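Local structure of GTP-binding protein (Sulfolobus solfataricus P2, 2QTF) at residues Leu91-Ala95 and Ile107-Arg111; His97-Ala103 and Val250-Glu254. The protein hydrolyses GTP specifically, uses magnesium as cofactor, and associates with the 50S ribosomal subunit, with a possible role in protein synthesis or ribosome biogenesis. Residues are numbered along the deposited sequence.

Contact 1: Leu91-Ala95 and Ile107-Arg111; sequences LEIFA and IELAR. With CD (cadmium ion), chain B.
This contact is the packing core of an antiparallel helical hairpin, in which helix 86-97 turns back into helix 101-121. Both segments are regular alpha helix throughout. Ala95 N hydrogen-bonds to Leu91 O at 2.9 Å, and Arg111 N hydrogen-bonds to Ile107 O at 2.9 Å. The segment axes approach to 10.4 Å. Their N-to-C directions differ by 160°, and the signed crossing angle is -160°. The closest CA pair is Leu91 and Ile107, at 6.4 Å.

Leu91 (m, t) points toward the partner helix and is the most covered residue. Its CD2 lies 3.8 Å from Ala110 CB and 4.3 Å from Ile107 CG2. Its CD1 lies 3.9 Å from Arg111 CG. Ile107 (m, t) meets Phe94 and Ala95, one turn on from Leu91. Its CD1 sits 3.6 Å from Phe94 CB and 3.7 Å from Ala95 N, and its CG2 is 4.2 Å from Ala95 CB.

The CA-to-CB bond of Arg111 points sideways. With chi1 m and chi2 and chi3 t, the side chain then runs extended to reach Glu92. Its NH2 ends 3.7 Å from Ala95 CB and 3.0 Å from Glu92 OE1. The carboxylate oxygen lies at the guanidinium edge, near its plane. Glu92 (t, p) also holds a cadmium ion, with OE1 at 2.4 Å and OE2 at 2.2 Å. Two waters, at 2.5 and 2.6 Å from the metal, add to the site.

Phe94 and Ile107 both touch Ala247 and Thr251 of helix 245-253, in the GTPase domain. Leu109 faces helix 145-164.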
ATOM      1  N   LEU A  91      -5.996   5.608  -3.981  1.00 17.16           N
ATOM      2  CA  LEU A  91      -7.332   5.312  -3.437  1.00 16.28           C
ATOM      3  C   LEU A  91      -7.744   3.838  -3.760  1.00 16.88           C
ATOM      4  O   LEU A  91      -8.388   3.153  -2.939  1.00 17.18           O
ATOM      5  CB  LEU A  91      -8.443   6.317  -3.939  1.00 17.29           C
ATOM      6  CG  LEU A  91      -8.258   7.721  -3.269  1.00 15.32           C
ATOM      7  CD1 LEU A  91      -9.093   8.698  -4.090  1.00 14.51           C
ATOM      8  CD2 LEU A  91      -8.697   7.543  -1.768  1.00 16.60           C
ATOM      9  N   GLU A  92      -7.385   3.363  -4.968  1.00 17.72           N
ATOM     10  CA  GLU A  92      -7.572   1.888  -5.277  1.00 16.72           C
ATOM     11  C   GLU A  92      -6.848   0.939  -4.292  1.00 17.61           C
ATOM     12  O   GLU A  92      -7.466  -0.015  -3.805  1.00 16.26           O
ATOM     13  CB  GLU A  92      -7.157   1.604  -6.771  1.00 14.80           C
ATOM     14  CG  GLU A  92      -7.447   0.123  -7.145  1.00 18.26           C
ATOM     15  CD  GLU A  92      -8.963  -0.016  -7.500  1.00 19.05           C
ATOM     16  OE1 GLU A  92      -9.606   1.095  -7.643  1.00 18.56           O
ATOM     17  OE2 GLU A  92      -9.491  -1.168  -7.715  1.00 26.08           O
ATOM     18  N   ILE A  93      -5.565   1.231  -3.964  1.00 14.90           N
ATOM     19  CA  ILE A  93      -4.784   0.463  -2.956  1.00 17.82           C
ATOM     20  C   ILE A  93      -5.555   0.456  -1.637  1.00 17.10           C
ATOM     21  O   ILE A  93      -5.772  -0.581  -1.012  1.00 17.78           O
ATOM     22  CB  ILE A  93      -3.374   1.102  -2.760  1.00 18.68           C
ATOM     23  CG1 ILE A  93      -2.596   0.971  -4.069  1.00 20.13           C
ATOM     24  CG2 ILE A  93      -2.672   0.486  -1.510  1.00 19.39           C
ATOM     25  CD1 ILE A  93      -1.288   1.743  -4.058  1.00 19.63           C
ATOM     26  N   PHE A  94      -6.055   1.607  -1.276  1.00 17.62           N
ATOM     27  CA  PHE A  94      -6.774   1.717   0.040  1.00 17.54           C
ATOM     28  C   PHE A  94      -8.043   0.872   0.008  1.00 16.44           C
ATOM     29  O   PHE A  94      -8.309   0.119   0.957  1.00 18.39           O
ATOM     30  CB  PHE A  94      -7.079   3.175   0.431  1.00 18.63           C
ATOM     31  CG  PHE A  94      -5.852   4.131   0.469  1.00 18.86           C
ATOM     32  CD1 PHE A  94      -4.563   3.672   0.582  1.00 20.90           C
ATOM     33  CD2 PHE A  94      -6.105   5.520   0.555  1.00 15.91           C
ATOM     34  CE1 PHE A  94      -3.479   4.561   0.571  1.00 17.45           C
ATOM     35  CE2 PHE A  94      -5.003   6.479   0.592  1.00 18.97           C
ATOM     36  CZ  PHE A  94      -3.706   5.992   0.595  1.00 20.29           C
ATOM     37  N   ALA A  95      -8.806   0.993  -1.080  1.00 18.57           N
ATOM     38  CA  ALA A  95     -10.069   0.275  -1.240  1.00 18.02           C
ATOM     39  C   ALA A  95      -9.806  -1.249  -1.128  1.00 20.71           C
ATOM     40  O   ALA A  95     -10.628  -1.983  -0.630  1.00 21.36           O
ATOM     41  CB  ALA A  95     -10.677   0.646  -2.620  1.00 19.10           C
ATOM     42  N   ILE A 107     -12.812   6.557   1.771  1.00 18.16           N
ATOM     43  CA  ILE A 107     -12.308   6.335   0.384  1.00 16.04           C
ATOM     44  C   ILE A 107     -13.363   6.812  -0.624  1.00 15.67           C
ATOM     45  O   ILE A 107     -13.080   7.492  -1.577  1.00 16.45           O
ATOM     46  CB  ILE A 107     -11.976   4.777   0.168  1.00 16.47           C
ATOM     47  CG1 ILE A 107     -10.726   4.439   1.038  1.00 15.02           C
ATOM     48  CG2 ILE A 107     -11.743   4.486  -1.441  1.00 14.79           C
ATOM     49  CD1 ILE A 107     -10.573   2.968   1.443  1.00 18.69           C
ATOM     50  N   GLU A 108     -14.617   6.479  -0.396  1.00 17.81           N
ATOM     51  CA  GLU A 108     -15.617   6.868  -1.347  1.00 18.15           C
ATOM     52  C   GLU A 108     -15.758   8.436  -1.349  1.00 19.83           C
ATOM     53  O   GLU A 108     -15.956   9.061  -2.414  1.00 21.01           O
ATOM     54  CB  GLU A 108     -16.994   6.316  -0.939  1.00 19.90           C
ATOM     55  CG  GLU A 108     -17.955   6.815  -2.125  1.00 26.61           C
ATOM     56  CD  GLU A 108     -19.340   6.383  -2.027  1.00 38.49           C
ATOM     57  OE1 GLU A 108     -20.052   6.644  -3.050  1.00 33.41           O
ATOM     58  OE2 GLU A 108     -19.702   5.799  -0.942  1.00 36.51           O
ATOM     59  N   LEU A 109     -15.704   9.013  -0.162  1.00 21.26           N
ATOM     60  CA  LEU A 109     -15.719  10.518   0.024  1.00 20.97           C
ATOM     61  C   LEU A 109     -14.578  11.159  -0.802  1.00 19.35           C
ATOM     62  O   LEU A 109     -14.797  12.077  -1.589  1.00 18.69           O
ATOM     63  CB  LEU A 109     -15.547  10.850   1.535  1.00 19.59           C
ATOM     64  CG  LEU A 109     -15.522  12.412   1.784  1.00 23.19           C
ATOM     65  CD1 LEU A 109     -16.861  13.112   1.261  1.00 22.74           C
ATOM     66  CD2 LEU A 109     -15.304  12.656   3.280  1.00 21.61           C
ATOM     67  N   ALA A 110     -13.360  10.641  -0.668  1.00 17.69           N
ATOM     68  CA  ALA A 110     -12.227  11.162  -1.451  1.00 16.91           C
ATOM     69  C   ALA A 110     -12.404  10.980  -2.963  1.00 17.51           C
ATOM     70  O   ALA A 110     -12.012  11.857  -3.778  1.00 16.92           O
ATOM     71  CB  ALA A 110     -10.892  10.545  -0.969  1.00 17.27           C
ATOM     72  N   ARG A 111     -12.901   9.799  -3.383  1.00 17.84           N
ATOM     73  CA  ARG A 111     -13.192   9.607  -4.849  1.00 16.78           C
ATOM     74  C   ARG A 111     -14.250  10.629  -5.364  1.00 17.04           C
ATOM     75  O   ARG A 111     -14.127  11.169  -6.461  1.00 16.23           O
ATOM     76  CB  ARG A 111     -13.680   8.164  -5.050  1.00 15.48           C
ATOM     77  CG  ARG A 111     -12.544   7.139  -4.950  1.00 14.80           C
ATOM     78  CD  ARG A 111     -13.134   5.647  -5.015  1.00 17.81           C
ATOM     79  NE  ARG A 111     -12.045   4.721  -5.291  1.00 20.29           N
ATOM     80  CZ  ARG A 111     -12.181   3.398  -5.207  1.00 19.95           C
ATOM     81  NH1 ARG A 111     -13.323   2.875  -4.725  1.00 18.49           N
ATOM     82  NH2 ARG A 111     -11.240   2.654  -5.693  1.00 18.82           N
TER
HETATM   83 CD    CD B 401     -11.423  -0.322  -8.427  1.00 23.99          CD
HETATM   84  O   HOH W   1     -11.820   1.940  -9.359  1.00 28.66           O
HETATM   85  O   HOH W   2     -10.164  -0.527 -10.702  1.00 35.31           O

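Contact 2: His97-Ala103 and Val250-Glu254; sequences HAGSKEA and VTLSE. With CD (cadmium ion), chain C.
Glu254, Val250 and Thr251 bury the most surface here. With Glu254, the C-terminal part of helix 245-253 meets the turn between helices 86-97 and 101-121. Val250-Leu252 are helical. Ala98, the first residue to leave helical angles after helix 86-97, begins a loop to Ser100; helix resumes at Lys101.

Glu254 (m, t) accepts through OE1 from Gly99 N (2.8 Å), and through OE2 from Ser100 N (2.8 Å) and Ser100 OG (2.7 Å). One carboxylate thus holds two successive turn amides and the N-cap serine, joining the GTPase domain to the start of helix 101-121. Ser100 OG (p) accepts from Ala103 N at 3.2 Å.

Val250 (t) packs its CG1 3.6 Å from Glu102 CG. Thr251 (m) sets CG2 4.0 Å from Ala98 CB; its OG1 is hydrogen-bonded to Ala247 O. The closest CA pair is Ala103 and Thr251, at 5.0 Å.

His97 NE2 binds a cadmium ion at 2.2 Å, with four waters and Asp232, while His97 ND1 is hydrogen-bonded to Ile93 O. Leu252 packs on helix 271-288.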
ATOM      1  N   HIS A  97      -7.431  -2.658   0.549  1.00 20.40           N
ATOM      2  CA  HIS A  97      -6.928  -3.125   1.839  1.00 19.55           C
ATOM      3  C   HIS A  97      -7.887  -2.796   2.976  1.00 22.67           C
ATOM      4  O   HIS A  97      -7.665  -3.248   4.097  1.00 25.97           O
ATOM      5  CB  HIS A  97      -5.573  -2.507   2.155  1.00 17.24           C
ATOM      6  CG  HIS A  97      -4.462  -3.019   1.283  1.00 20.66           C
ATOM      7  ND1 HIS A  97      -4.296  -2.644  -0.046  1.00 17.80           N
ATOM      8  CD2 HIS A  97      -3.498  -3.920   1.542  1.00 17.85           C
ATOM      9  CE1 HIS A  97      -3.230  -3.268  -0.528  1.00 20.50           C
ATOM     10  NE2 HIS A  97      -2.709  -4.009   0.432  1.00 19.94           N
ATOM     11  N   ALA A  98      -8.921  -1.999   2.737  1.00 20.95           N
ATOM     12  CA  ALA A  98      -9.782  -1.536   3.823  1.00 21.96           C
ATOM     13  C   ALA A  98     -10.873  -2.590   4.078  1.00 23.75           C
ATOM     14  O   ALA A  98     -11.514  -3.038   3.161  1.00 23.59           O
ATOM     15  CB  ALA A  98     -10.434  -0.185   3.403  1.00 20.68           C
ATOM     16  N   GLY A  99     -11.094  -2.963   5.305  1.00 25.28           N
ATOM     17  CA  GLY A  99     -12.231  -3.837   5.611  1.00 27.51           C
ATOM     18  C   GLY A  99     -13.246  -3.154   6.540  1.00 28.07           C
ATOM     19  O   GLY A  99     -14.340  -3.703   6.745  1.00 26.79           O
ATOM     20  N   SER A 100     -12.943  -1.968   7.027  1.00 24.51           N
ATOM     21  CA  SER A 100     -13.863  -1.285   7.930  1.00 25.89           C
ATOM     22  C   SER A 100     -14.834  -0.368   7.196  1.00 26.88           C
ATOM     23  O   SER A 100     -14.536   0.174   6.077  1.00 24.02           O
ATOM     24  CB  SER A 100     -13.141  -0.469   8.970  1.00 26.48           C
ATOM     25  OG  SER A 100     -12.553   0.774   8.495  1.00 24.86           O
ATOM     26  N   LYS A 101     -15.989  -0.104   7.824  1.00 24.38           N
ATOM     27  CA  LYS A 101     -16.986   0.779   7.184  1.00 26.89           C
ATOM     28  C   LYS A 101     -16.504   2.213   7.107  1.00 23.92           C
ATOM     29  O   LYS A 101     -16.717   2.881   6.103  1.00 22.80           O
ATOM     30  CB  LYS A 101     -18.344   0.730   7.938  1.00 28.12           C
ATOM     31  CG  LYS A 101     -19.416   1.629   7.289  1.00 34.61           C
ATOM     32  CD  LYS A 101     -20.860   1.464   7.915  1.00 37.71           C
ATOM     33  CE  LYS A 101     -21.821   2.566   7.319  1.00 45.69           C
ATOM     34  NZ  LYS A 101     -21.685   2.605   5.770  1.00 49.39           N
ATOM     35  N   GLU A 102     -15.846   2.681   8.167  1.00 22.02           N
ATOM     36  CA  GLU A 102     -15.331   4.068   8.235  1.00 22.86           C
ATOM     37  C   GLU A 102     -14.278   4.309   7.122  1.00 21.60           C
ATOM     38  O   GLU A 102     -14.328   5.334   6.506  1.00 19.19           O
ATOM     39  CB  GLU A 102     -14.739   4.324   9.657  1.00 24.81           C
ATOM     40  CG  GLU A 102     -14.116   5.751   9.882  1.00 26.82           C
ATOM     41  CD  GLU A 102     -13.473   5.877  11.319  1.00 29.14           C
ATOM     42  OE1 GLU A 102     -13.578   4.942  12.122  1.00 40.53           O
ATOM     43  OE2 GLU A 102     -12.775   6.863  11.647  1.00 39.43           O
ATOM     44  N   ALA A 103     -13.394   3.335   6.846  1.00 19.88           N
ATOM     45  CA  ALA A 103     -12.365   3.536   5.843  1.00 20.91           C
ATOM     46  C   ALA A 103     -13.062   3.503   4.475  1.00 20.32           C
ATOM     47  O   ALA A 103     -12.783   4.342   3.602  1.00 22.19           O
ATOM     48  CB  ALA A 103     -11.339   2.405   5.923  1.00 18.92           C
ATOM     49  N   VAL A 250      -7.162   6.341   8.087  1.00 20.20           N
ATOM     50  CA  VAL A 250      -8.259   5.512   8.577  1.00 20.29           C
ATOM     51  C   VAL A 250      -8.124   4.056   8.132  1.00 21.11           C
ATOM     52  O   VAL A 250      -8.383   3.097   8.865  1.00 21.16           O
ATOM     53  CB  VAL A 250      -9.629   6.100   8.109  1.00 20.26           C
ATOM     54  CG1 VAL A 250     -10.745   5.274   8.629  1.00 21.13           C
ATOM     55  CG2 VAL A 250      -9.862   7.524   8.701  1.00 27.20           C
ATOM     56  N   THR A 251      -7.760   3.851   6.880  1.00 19.30           N
ATOM     57  CA  THR A 251      -7.458   2.485   6.402  1.00 20.11           C
ATOM     58  C   THR A 251      -6.280   1.856   7.209  1.00 18.50           C
ATOM     59  O   THR A 251      -6.336   0.681   7.558  1.00 18.10           O
ATOM     60  CB  THR A 251      -7.060   2.530   4.861  1.00 17.40           C
ATOM     61  OG1 THR A 251      -8.154   3.084   4.161  1.00 17.33           O
ATOM     62  CG2 THR A 251      -6.752   1.080   4.260  1.00 18.62           C
ATOM     63  N   LEU A 252      -5.187   2.592   7.370  1.00 20.09           N
ATOM     64  CA  LEU A 252      -4.048   2.066   8.060  1.00 22.00           C
ATOM     65  C   LEU A 252      -4.397   1.782   9.526  1.00 24.18           C
ATOM     66  O   LEU A 252      -3.921   0.758  10.118  1.00 23.68           O
ATOM     67  CB  LEU A 252      -2.851   3.104   7.971  1.00 23.24           C
ATOM     68  CG  LEU A 252      -1.560   2.696   8.748  1.00 25.45           C
ATOM     69  CD1 LEU A 252      -0.892   1.357   8.198  1.00 20.66           C
ATOM     70  CD2 LEU A 252      -0.551   3.905   8.796  1.00 22.81           C
ATOM     71  N   SER A 253      -5.222   2.649  10.148  1.00 22.56           N
ATOM     72  CA  SER A 253      -5.627   2.417  11.568  1.00 24.69           C
ATOM     73  C   SER A 253      -6.323   1.104  11.845  1.00 23.41           C
ATOM     74  O   SER A 253      -6.434   0.668  13.034  1.00 25.73           O
ATOM     75  CB  SER A 253      -6.537   3.599  12.046  1.00 24.49           C
ATOM     76  OG  SER A 253      -5.682   4.749  12.095  1.00 30.87           O
ATOM     77  N   GLU A 254      -6.831   0.427  10.803  1.00 25.17           N
ATOM     78  CA  GLU A 254      -7.339  -0.934  10.965  1.00 23.84           C
ATOM     79  C   GLU A 254      -6.229  -1.899  11.472  1.00 25.13           C
ATOM     80  O   GLU A 254      -6.529  -3.045  11.877  1.00 26.60           O
ATOM     81  CB  GLU A 254      -7.898  -1.520   9.714  1.00 23.90           C
ATOM     82  CG  GLU A 254      -9.139  -0.698   9.130  1.00 24.24           C
ATOM     83  CD  GLU A 254      -9.679  -1.233   7.834  1.00 23.43           C
ATOM     84  OE1 GLU A 254      -9.325  -2.371   7.403  1.00 26.22           O
ATOM     85  OE2 GLU A 254     -10.571  -0.524   7.244  1.00 23.72           O
TER
HETATM   86 CD    CD C 402      -0.830  -5.242   0.416  1.00 25.98          CD
HETATM   87  O   HOH W   3       0.176  -3.603   1.880  1.00 26.87           O
HETATM   88  O   HOH W   4       0.042  -3.443  -1.071  1.00 35.63           O
HETATM   89  O   HOH W   5       1.195  -6.294   0.615  1.00 35.63           O
HETATM   90  O   HOH W   6      -1.156  -6.090  -1.813  1.00 28.11           O

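In the fold
The two contacts touch, and their centres are 10 Å apart on the same side of the chain's centre. Their segments alternate along the chain: 91-95, 97-103, 107-111, then 250-254. Contact 1 holds the two hairpin helices together, and contact 2 fastens their connecting turn to helix 245-253. Both use helix 101-121. Ile107 CD1 bridges them, 3.6 Å from Thr251 OG1 and 3.7 Å from Ala98 CB. The N-terminal and middle regions of the protein are thus packed directly on the GTPase domain. The joint lies close to the probable nucleotide site, as Phe94 and His97 approach residues predicted to bind GTP.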